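Local coordinates for glycosyl hydrolase family 2, TIM barrel domain protein (Parabacteroides merdae ATCC 43184, PDB 6DXU), which probably hydrolyses beta-glucuronides in the human gut, releasing glucuronic acid, as a family 2 glycoside hydrolase, at residues G106-D111 and D144-F149; P482-G487 and E501-K506; P646-G651 and K656-Y661. All blocks are in the same frame, centred on the assembly; numbering follows the deposited sequence.

The three contacts follow one another along the chain and sample three parts of a multidomain enzyme. Contact 1 lies in the sugar-binding domain, contact 2 in the TIM barrel, and contact 3 joins two sheets further toward the C-terminus. Contact 1 is on the opposite side of the chain's centre from the others: its centre is about 53 Å from that of contact 2 and about 65 Å from that of contact 3. Contacts 2 and 3 have centres about 34 Å apart and nearest atoms about 15 Å apart. A bound bicine, in a pocket that includes Arg-523, Asp-562 and Lys-766, lies about 13 Å from the side chain of Trp-649 in contact 3.

Contact 1. Residues G106-D111 and D144-F149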
loop_
_atom_site.group_PDB
_atom_site.type_symbol
_atom_site.label_atom_id
_atom_site.label_comp_id
_atom_site.label_asym_id
_atom_site.label_seq_id
_atom_site.Cartn_x
_atom_site.Cartn_y
_atom_site.Cartn_z
ATOM N N GLY D 106 -19.190 8.033 -30.168
ATOM C CA GLY D 106 -17.816 8.487 -30.211
ATOM C C GLY D 106 -17.148 8.542 -28.843
ATOM O O GLY D 106 -17.757 8.326 -27.795
ATOM N N ARG D 107 -15.859 8.874 -28.873
ATOM C CA ARG D 107 -15.031 8.964 -27.683
ATOM C C ARG D 107 -14.735 10.420 -27.385
ATOM O O ARG D 107 -14.655 11.252 -28.298
ATOM C CB ARG D 107 -13.699 8.212 -27.855
ATOM C CG ARG D 107 -13.830 6.807 -28.419
ATOM C CD ARG D 107 -14.715 5.920 -27.565
ATOM N NE ARG D 107 -14.133 5.618 -26.257
ATOM C CZ ARG D 107 -14.679 4.783 -25.378
ATOM N NH1 ARG D 107 -15.823 4.175 -25.669
ATOM N NH2 ARG D 107 -14.091 4.557 -24.210
ATOM N N ILE D 108 -14.542 10.704 -26.095
ATOM C CA ILE D 108 -14.161 12.024 -25.604
ATOM C C ILE D 108 -12.780 11.881 -24.983
ATOM O O ILE D 108 -12.622 11.174 -23.973
ATOM C CB ILE D 108 -15.153 12.539 -24.545
ATOM C CG1 ILE D 108 -16.591 12.436 -25.039
ATOM C CG2 ILE D 108 -14.832 13.974 -24.163
ATOM C CD1 ILE D 108 -17.607 12.475 -23.895
ATOM N N VAL D 109 -11.789 12.565 -25.546
ATOM C CA VAL D 109 -10.421 12.445 -25.066
ATOM C C VAL D 109 -9.916 13.830 -24.684
ATOM O O VAL D 109 -10.084 14.794 -25.444
ATOM C CB VAL D 109 -9.502 11.788 -26.113
ATOM C CG1 VAL D 109 -8.066 11.814 -25.649
ATOM C CG2 VAL D 109 -9.946 10.350 -26.382
ATOM N N LEU D 110 -9.284 13.923 -23.518
ATOM C CA LEU D 110 -8.549 15.116 -23.122
ATOM C C LEU D 110 -7.100 14.919 -23.525
ATOM O O LEU D 110 -6.462 13.957 -23.094
ATOM C CB LEU D 110 -8.641 15.355 -21.617
ATOM C CG LEU D 110 -10.012 15.643 -21.012
ATOM C CD1 LEU D 110 -9.902 15.658 -19.469
ATOM C CD2 LEU D 110 -10.582 16.941 -21.545
ATOM N N ASP D 111 -6.586 15.820 -24.354
ATOM C CA ASP D 111 -5.256 15.682 -24.932
ATOM C C ASP D 111 -4.408 16.833 -24.413
ATOM O O ASP D 111 -4.639 17.990 -24.779
ATOM C CB ASP D 111 -5.350 15.683 -26.463
ATOM C CG ASP D 111 -3.992 15.655 -27.141
ATOM O OD1 ASP D 111 -3.030 15.138 -26.541
ATOM O OD2 ASP D 111 -3.897 16.142 -28.286
ATOM N N ASP D 144 -16.121 7.055 -20.454
ATOM C CA ASP D 144 -16.876 6.269 -19.474
ATOM C C ASP D 144 -17.222 7.088 -18.237
ATOM O O ASP D 144 -18.339 6.987 -17.713
ATOM C CB ASP D 144 -16.097 5.017 -19.081
ATOM C CG ASP D 144 -16.007 4.007 -20.208
ATOM O OD1 ASP D 144 -16.803 4.107 -21.167
ATOM O OD2 ASP D 144 -15.129 3.121 -20.148
ATOM N N ALA D 145 -16.290 7.910 -17.756
ATOM C CA ALA D 145 -16.585 8.724 -16.580
ATOM C C ALA D 145 -17.664 9.753 -16.874
ATOM O O ALA D 145 -18.528 10.018 -16.028
ATOM C CB ALA D 145 -15.321 9.421 -16.081
ATOM N N VAL D 146 -17.626 10.361 -18.062
ATOM C CA VAL D 146 -18.665 11.316 -18.423
ATOM C C VAL D 146 -20.026 10.633 -18.427
ATOM O O VAL D 146 -21.006 11.159 -17.888
ATOM C CB VAL D 146 -18.358 11.947 -19.794
ATOM C CG1 VAL D 146 -19.587 12.673 -20.322
ATOM C CG2 VAL D 146 -17.139 12.862 -19.710
ATOM N N LYS D 147 -20.111 9.455 -19.049
ATOM C CA LYS D 147 -21.378 8.727 -19.076
ATOM C C LYS D 147 -21.868 8.428 -17.658
ATOM O O LYS D 147 -23.044 8.634 -17.333
ATOM C CB LYS D 147 -21.216 7.442 -19.886
ATOM C CG LYS D 147 -22.460 6.566 -19.905
ATOM C CD LYS D 147 -22.222 5.301 -20.740
ATOM C CE LYS D 147 -23.382 4.315 -20.607
ATOM N N ALA D 148 -20.976 7.949 -16.799
ATOM C CA ALA D 148 -21.386 7.624 -15.431
ATOM C C ALA D 148 -21.872 8.871 -14.696
ATOM O O ALA D 148 -22.877 8.829 -13.972
ATOM C CB ALA D 148 -20.227 6.965 -14.685
ATOM N N PHE D 149 -21.188 10.000 -14.889
ATOM C CA PHE D 149 -21.629 11.233 -14.251
ATOM C C PHE D 149 -22.986 11.671 -14.773
ATOM O O PHE D 149 -23.863 12.072 -13.995
ATOM C CB PHE D 149 -20.618 12.357 -14.463
ATOM C CG PHE D 149 -21.167 13.710 -14.118
ATOM C CD1 PHE D 149 -21.329 14.096 -12.802
ATOM C CD2 PHE D 149 -21.528 14.604 -15.126
ATOM C CE1 PHE D 149 -21.849 15.340 -12.480
ATOM C CE2 PHE D 149 -22.041 15.849 -14.812
ATOM C CZ PHE D 149 -22.203 16.220 -13.490
#
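Ile-108 and Val-146 meet methyl to methyl, with CD1 of Ile-108 lying 4.1 Å from CG1 of Val-146. In the isoleucine a chi2 of 160° sets CD1 nearly opposite CA, carrying the methyl out from the strand toward the helix. On Val-146 the touching branch is CG1, set opposite the backbone N by a chi1 of 166°. The two side chains cross at about a right angle, and one methyl of each makes the contact. Branched aliphatic residues suit this buried place, since they fill it without bringing in a polar atom that would need a partner. Ile-108 also packs on Leu-196, Ile-99 and Ile-142, and Val-146 on Val-162, which continues the apolar packing around the contact.

Strand 107-112 is an inner strand of an antiparallel sheet, flanked by 194-199 and by 138-141, in the sugar-binding domain, a beta-sandwich of the jelly-roll type in this family. Helix 143-150 follows directly on strand 138-141 and lies beside the sheet. At the start of the helix, Thr-143 OG1 is hydrogen-bonded to the backbone N of Ile-108.

Arg-107, the preceding strand residue, meets the first turn of the helix with its polar end. Bends at both chi2 and chi3 curl its long chain round, so that the guanidinium comes nearer the helix than the CB does. Its NH2 stands 4.1 Å from Asp-144 OD1, too long for a salt bridge, and the guanidinium and carboxylate planes are 86° apart. The attraction is therefore probably a diffuse one between opposite charges. The firm partner of the arginine is Asp-141, whose OD2 forms a salt bridge with NE, while Glu-232 adds a long, weak ion pair at NH1.

Contact 2. Residues P482-G487 and E501-K506; sequences PSIWAG and EQEMQK
Two torsions bring Glu-503 against Pro-482 and Ile-484: a chi1 of -74° puts CG opposite the carbonyl carbon, and a bend at chi2 (-68°) folds the carboxylate back alongside the proline ring. Ile-484 instead holds its CG1 branch extended, so that CD1 reaches out to the stem of the glutamate.

The proline is met along its CB-CG edge. Pro-482 CB lies 3.3 Å from Glu-503 OE1, and Pro-482 CG lies 3.5 Å from Glu-503 OE1, close C-H approaches to a carboxylate oxygen rather than hydrogen bonds. Higher up the glutamate, Glu-503 CB packs 4.0 Å from Pro-482 CG, and on Ile-484 the CD1 methyl sits 4.0 Å from Glu-503 CG. Both neighbours run past the glutamate in the opposite direction. Its CB and CG give them apolar contact, and the carboxylate lies against the proline with OE1. A glutamate suits the place because it combines these two parts. The rigid, puckered proline ring offers a compact hydrocarbon surface and also packs on Phe-510.

The other carboxylate oxygen is held from its own segment: Lys-506 NZ forms a salt bridge to Glu-503 OE2 at 3.1 Å, coming from above the carboxylate plane, 42° out of it. The fully extended lysine chain makes this reach possible, and the backbone bond from Lys-506 N to Glu-503 O brings the two residues onto one turn.

The arrangement belongs to a beta-loop-alpha unit of the TIM barrel, in which residues directly after strand 479-481 pack against Glu-503 of helix 496-504.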
loop_
_atom_site.group_PDB
_atom_site.type_symbol
_atom_site.label_atom_id
_atom_site.label_comp_id
_atom_site.label_asym_id
_atom_site.label_seq_id
_atom_site.Cartn_x
_atom_site.Cartn_y
_atom_site.Cartn_z
ATOM N N PRO D 482 31.140 19.301 -25.027
ATOM C CA PRO D 482 31.731 19.751 -23.765
ATOM C C PRO D 482 31.177 21.109 -23.360
ATOM O O PRO D 482 30.288 21.646 -24.031
ATOM C CB PRO D 482 33.224 19.836 -24.100
ATOM C CG PRO D 482 33.196 20.326 -25.536
ATOM C CD PRO D 482 32.009 19.595 -26.178
ATOM N N SER D 483 31.717 21.678 -22.287
ATOM C CA SER D 483 31.404 23.037 -21.869
ATOM C C SER D 483 32.495 23.968 -22.388
ATOM O O SER D 483 33.662 23.831 -22.006
ATOM C CB SER D 483 31.298 23.119 -20.346
ATOM O OG SER D 483 31.060 24.448 -19.923
ATOM N N ILE D 484 32.128 24.893 -23.268
ATOM C CA ILE D 484 33.066 25.870 -23.824
ATOM C C ILE D 484 32.387 27.230 -23.762
ATOM O O ILE D 484 31.553 27.558 -24.613
ATOM C CB ILE D 484 33.501 25.542 -25.256
ATOM C CG1 ILE D 484 34.137 24.149 -25.342
ATOM C CG2 ILE D 484 34.498 26.595 -25.756
ATOM C CD1 ILE D 484 34.377 23.723 -26.801
ATOM N N TRP D 485 32.744 28.024 -22.757
ATOM C CA TRP D 485 32.193 29.362 -22.590
ATOM C C TRP D 485 33.306 30.403 -22.660
ATOM O O TRP D 485 33.500 31.171 -21.712
ATOM C CB TRP D 485 31.449 29.449 -21.252
ATOM C CG TRP D 485 30.086 28.827 -21.260
ATOM C CD1 TRP D 485 29.758 27.546 -20.915
ATOM C CD2 TRP D 485 28.862 29.476 -21.609
ATOM N NE1 TRP D 485 28.398 27.355 -21.052
ATOM C CE2 TRP D 485 27.827 28.530 -21.467
ATOM C CE3 TRP D 485 28.541 30.771 -22.030
ATOM C CZ2 TRP D 485 26.493 28.837 -21.728
ATOM C CZ3 TRP D 485 27.217 31.076 -22.287
ATOM C CH2 TRP D 485 26.211 30.115 -22.140
ATOM N N ALA D 486 34.049 30.417 -23.766
ATOM C CA ALA D 486 35.224 31.274 -23.887
ATOM C C ALA D 486 34.831 32.746 -23.825
ATOM O O ALA D 486 33.960 33.204 -24.573
ATOM C CB ALA D 486 35.954 30.988 -25.199
ATOM N N GLY D 487 35.507 33.495 -22.955
ATOM C CA GLY D 487 35.194 34.894 -22.784
ATOM C C GLY D 487 34.022 35.157 -21.874
ATOM O O GLY D 487 33.629 36.320 -21.711
ATOM N N GLU D 501 39.356 23.196 -31.149
ATOM C CA GLU D 501 40.242 22.231 -31.803
ATOM C C GLU D 501 40.679 21.141 -30.834
ATOM O O GLU D 501 40.714 19.952 -31.186
ATOM C CB GLU D 501 41.462 22.950 -32.381
ATOM C CG GLU D 501 41.170 23.739 -33.651
ATOM C CD GLU D 501 42.316 24.660 -34.038
ATOM O OE1 GLU D 501 43.190 24.929 -33.184
ATOM O OE2 GLU D 501 42.325 25.145 -35.188
ATOM N N GLN D 502 41.042 21.526 -29.614
ATOM C CA GLN D 502 41.436 20.539 -28.616
ATOM C C GLN D 502 40.266 19.642 -28.230
ATOM O O GLN D 502 40.442 18.435 -28.031
ATOM C CB GLN D 502 42.004 21.236 -27.382
ATOM C CG GLN D 502 43.281 22.010 -27.651
ATOM N N GLU D 503 39.073 20.219 -28.083
ATOM C CA GLU D 503 37.934 19.436 -27.616
ATOM C C GLU D 503 37.429 18.460 -28.671
ATOM O O GLU D 503 37.067 17.326 -28.339
ATOM C CB GLU D 503 36.812 20.367 -27.155
ATOM C CG GLU D 503 37.104 21.029 -25.819
ATOM C CD GLU D 503 37.106 20.006 -24.673
ATOM O OE1 GLU D 503 36.331 19.023 -24.738
ATOM O OE2 GLU D 503 37.890 20.173 -23.715
ATOM N N MET D 504 37.389 18.873 -29.941
ATOM C CA MET D 504 36.834 17.993 -30.961
ATOM C C MET D 504 37.619 16.692 -31.078
ATOM O O MET D 504 37.053 15.666 -31.469
ATOM C CB MET D 504 36.759 18.721 -32.308
ATOM C CG MET D 504 38.084 18.930 -33.026
ATOM S SD MET D 504 38.645 17.470 -33.942
ATOM C CE MET D 504 37.469 17.415 -35.295
ATOM N N GLN D 505 38.916 16.713 -30.756
ATOM C CA GLN D 505 39.758 15.522 -30.883
ATOM C C GLN D 505 39.463 14.468 -29.821
ATOM O O GLN D 505 39.915 13.320 -29.958
ATOM C CB GLN D 505 41.234 15.923 -30.818
ATOM C CG GLN D 505 41.677 16.864 -31.935
ATOM C CD GLN D 505 43.141 17.245 -31.819
ATOM O OE1 GLN D 505 43.484 18.345 -31.365
ATOM N NE2 GLN D 505 44.018 16.332 -32.231
ATOM N N LYS D 506 38.736 14.825 -28.761
ATOM C CA LYS D 506 38.474 13.880 -27.686
ATOM C C LYS D 506 37.334 12.918 -27.993
ATOM O O LYS D 506 37.195 11.906 -27.302
ATOM C CB LYS D 506 38.163 14.627 -26.390
ATOM C CG LYS D 506 39.292 15.516 -25.911
ATOM C CD LYS D 506 38.939 16.174 -24.587
ATOM C CE LYS D 506 39.990 17.195 -24.179
ATOM N NZ LYS D 506 39.656 17.811 -22.860
#

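Contact 3. Residues P646-G651 and K656-Y661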
loop_
_atom_site.group_PDB
_atom_site.type_symbol
_atom_site.label_atom_id
_atom_site.label_comp_id
_atom_site.label_asym_id
_atom_site.label_seq_id
_atom_site.Cartn_x
_atom_site.Cartn_y
_atom_site.Cartn_z
ATOM N N PRO D 646 21.288 55.887 -26.344
ATOM C CA PRO D 646 20.897 57.273 -26.659
ATOM C C PRO D 646 22.002 58.303 -26.458
ATOM O O PRO D 646 22.043 59.323 -27.167
ATOM C CB PRO D 646 19.724 57.526 -25.703
ATOM C CG PRO D 646 19.959 56.615 -24.561
ATOM C CD PRO D 646 20.569 55.364 -25.166
ATOM N N VAL D 647 22.911 58.059 -25.516
ATOM C CA VAL D 647 23.934 59.036 -25.156
ATOM C C VAL D 647 25.302 58.360 -25.130
ATOM O O VAL D 647 25.571 57.519 -24.259
ATOM C CB VAL D 647 23.650 59.715 -23.808
ATOM C CG1 VAL D 647 24.571 60.920 -23.650
ATOM C CG2 VAL D 647 22.187 60.150 -23.715
ATOM N N ARG D 648 26.165 58.734 -26.072
ATOM C CA ARG D 648 27.578 58.380 -26.039
ATOM C C ARG D 648 28.376 59.433 -25.264
ATOM O O ARG D 648 27.858 60.490 -24.886
ATOM C CB ARG D 648 28.116 58.231 -27.455
ATOM C CG ARG D 648 27.549 57.030 -28.192
ATOM C CD ARG D 648 28.368 56.732 -29.457
ATOM N NE ARG D 648 29.638 56.111 -29.102
ATOM C CZ ARG D 648 30.418 55.450 -29.952
ATOM N NH1 ARG D 648 30.059 55.323 -31.221
ATOM N NH2 ARG D 648 31.551 54.904 -29.518
ATOM N N TRP D 649 29.652 59.141 -25.014
ATOM C CA TRP D 649 30.436 60.077 -24.219
ATOM C C TRP D 649 31.924 59.952 -24.529
ATOM O O TRP D 649 32.388 58.975 -25.124
ATOM C CB TRP D 649 30.179 59.896 -22.713
ATOM C CG TRP D 649 30.675 58.609 -22.124
ATOM C CD1 TRP D 649 31.908 58.378 -21.594
ATOM C CD2 TRP D 649 29.938 57.385 -21.975
ATOM N NE1 TRP D 649 31.996 57.083 -21.139
ATOM C CE2 TRP D 649 30.800 56.452 -21.357
ATOM C CE3 TRP D 649 28.637 56.989 -22.306
ATOM C CZ2 TRP D 649 30.405 55.139 -21.069
ATOM C CZ3 TRP D 649 28.240 55.682 -22.009
ATOM C CH2 TRP D 649 29.127 54.772 -21.407
ATOM N N GLY D 650 32.664 60.974 -24.122
ATOM C CA GLY D 650 34.095 61.021 -24.324
ATOM C C GLY D 650 34.549 62.463 -24.439
ATOM O O GLY D 650 33.807 63.392 -24.142
ATOM N N GLY D 651 35.785 62.634 -24.905
ATOM C CA GLY D 651 36.328 63.964 -25.047
ATOM C C GLY D 651 35.802 64.687 -26.266
ATOM O O GLY D 651 35.338 64.086 -27.240
ATOM N N LYS D 656 35.132 58.567 -32.233
ATOM C CA LYS D 656 34.452 57.436 -31.622
ATOM C C LYS D 656 34.285 56.310 -32.626
ATOM O O LYS D 656 33.939 56.543 -33.790
ATOM C CB LYS D 656 33.080 57.855 -31.095
ATOM C CG LYS D 656 33.121 59.061 -30.177
ATOM C CD LYS D 656 34.024 58.814 -28.982
ATOM C CE LYS D 656 33.505 57.673 -28.129
ATOM N NZ LYS D 656 34.243 57.539 -26.851
ATOM N N GLU D 657 34.492 55.085 -32.153
ATOM C CA GLU D 657 34.300 53.922 -33.005
ATOM C C GLU D 657 32.813 53.687 -33.249
ATOM O O GLU D 657 32.004 53.707 -32.313
ATOM C CB GLU D 657 34.933 52.692 -32.366
ATOM C CG GLU D 657 34.896 51.458 -33.260
ATOM C CD GLU D 657 35.746 50.321 -32.705
ATOM O OE1 GLU D 657 35.539 49.939 -31.544
ATOM O OE2 GLU D 657 36.630 49.815 -33.430
ATOM N N ILE D 658 32.459 53.493 -34.517
ATOM C CA ILE D 658 31.110 53.145 -34.941
ATOM C C ILE D 658 31.197 51.818 -35.680
ATOM O O ILE D 658 31.990 51.683 -36.621
ATOM C CB ILE D 658 30.496 54.232 -35.846
ATOM C CG1 ILE D 658 30.353 55.555 -35.076
ATOM C CG2 ILE D 658 29.152 53.771 -36.402
ATOM C CD1 ILE D 658 29.908 56.721 -35.957
ATOM N N LEU D 659 30.409 50.837 -35.236
ATOM C CA LEU D 659 30.347 49.516 -35.846
ATOM C C LEU D 659 29.044 49.375 -36.615
ATOM O O LEU D 659 27.986 49.793 -36.138
ATOM C CB LEU D 659 30.435 48.407 -34.777
ATOM C CG LEU D 659 31.627 48.435 -33.825
ATOM C CD1 LEU D 659 31.569 47.266 -32.845
ATOM C CD2 LEU D 659 32.931 48.436 -34.615
ATOM N N VAL D 660 29.111 48.770 -37.793
ATOM C CA VAL D 660 27.925 48.462 -38.584
ATOM C C VAL D 660 27.909 46.962 -38.843
ATOM O O VAL D 660 28.903 46.399 -39.318
ATOM C CB VAL D 660 27.899 49.261 -39.900
ATOM C CG1 VAL D 660 26.742 48.816 -40.784
ATOM C CG2 VAL D 660 27.794 50.754 -39.583
ATOM N N TYR D 661 26.793 46.313 -38.506
ATOM C CA TYR D 661 26.620 44.882 -38.756
ATOM C C TYR D 661 25.714 44.728 -39.969
ATOM O O TYR D 661 24.549 45.135 -39.951
ATOM C CB TYR D 661 26.103 44.160 -37.502
ATOM C CG TYR D 661 27.244 44.009 -36.529
ATOM C CD1 TYR D 661 28.193 43.008 -36.702
ATOM C CD2 TYR D 661 27.449 44.934 -35.509
ATOM C CE1 TYR D 661 29.282 42.889 -35.856
ATOM C CE2 TYR D 661 28.533 44.820 -34.647
ATOM C CZ TYR D 661 29.450 43.792 -34.835
ATOM O OH TYR D 661 30.539 43.671 -34.007
#
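Arg-648 reaches across from strand 647-649 to Lys-656 and Glu-657, linking the two sheets of a beta-sandwich: its own strand edges one sheet, and strand 655-662 is central in the other. The side chains of Arg-648 and Lys-656 slide past each other in opposite directions. A bend at chi3 turns the guanidinium to face the backbone of the second strand. There NH1 and NH2 both donate to one carbonyl, Glu-657 O, at 2.8 Å and 3.1 Å, with the oxygen almost in the guanidinium plane. The NH1 bond is fairly straight (155°), its donor above the carbonyl plane; the NH2 bond is more bent (136°). One face is overlain by Lys-656 CB, 3.6 Å above the plane and offset toward its rim, while Ile-658 CG1 sits at the edge.

Glu-526 OE1 forms salt bridges with both Arg-648 NH2 and Lys-656 NZ, so one carboxylate probably balances both charges. Arginine fits because its planar end presents two N-H donors to one acceptor, lysine because its flexible chain, bent at chi2 and chi3, can double back. Lys-656 NZ ends in the carbonyl plane of Trp-649, 2.9 Å from its O, with a C=O...N angle of 156°.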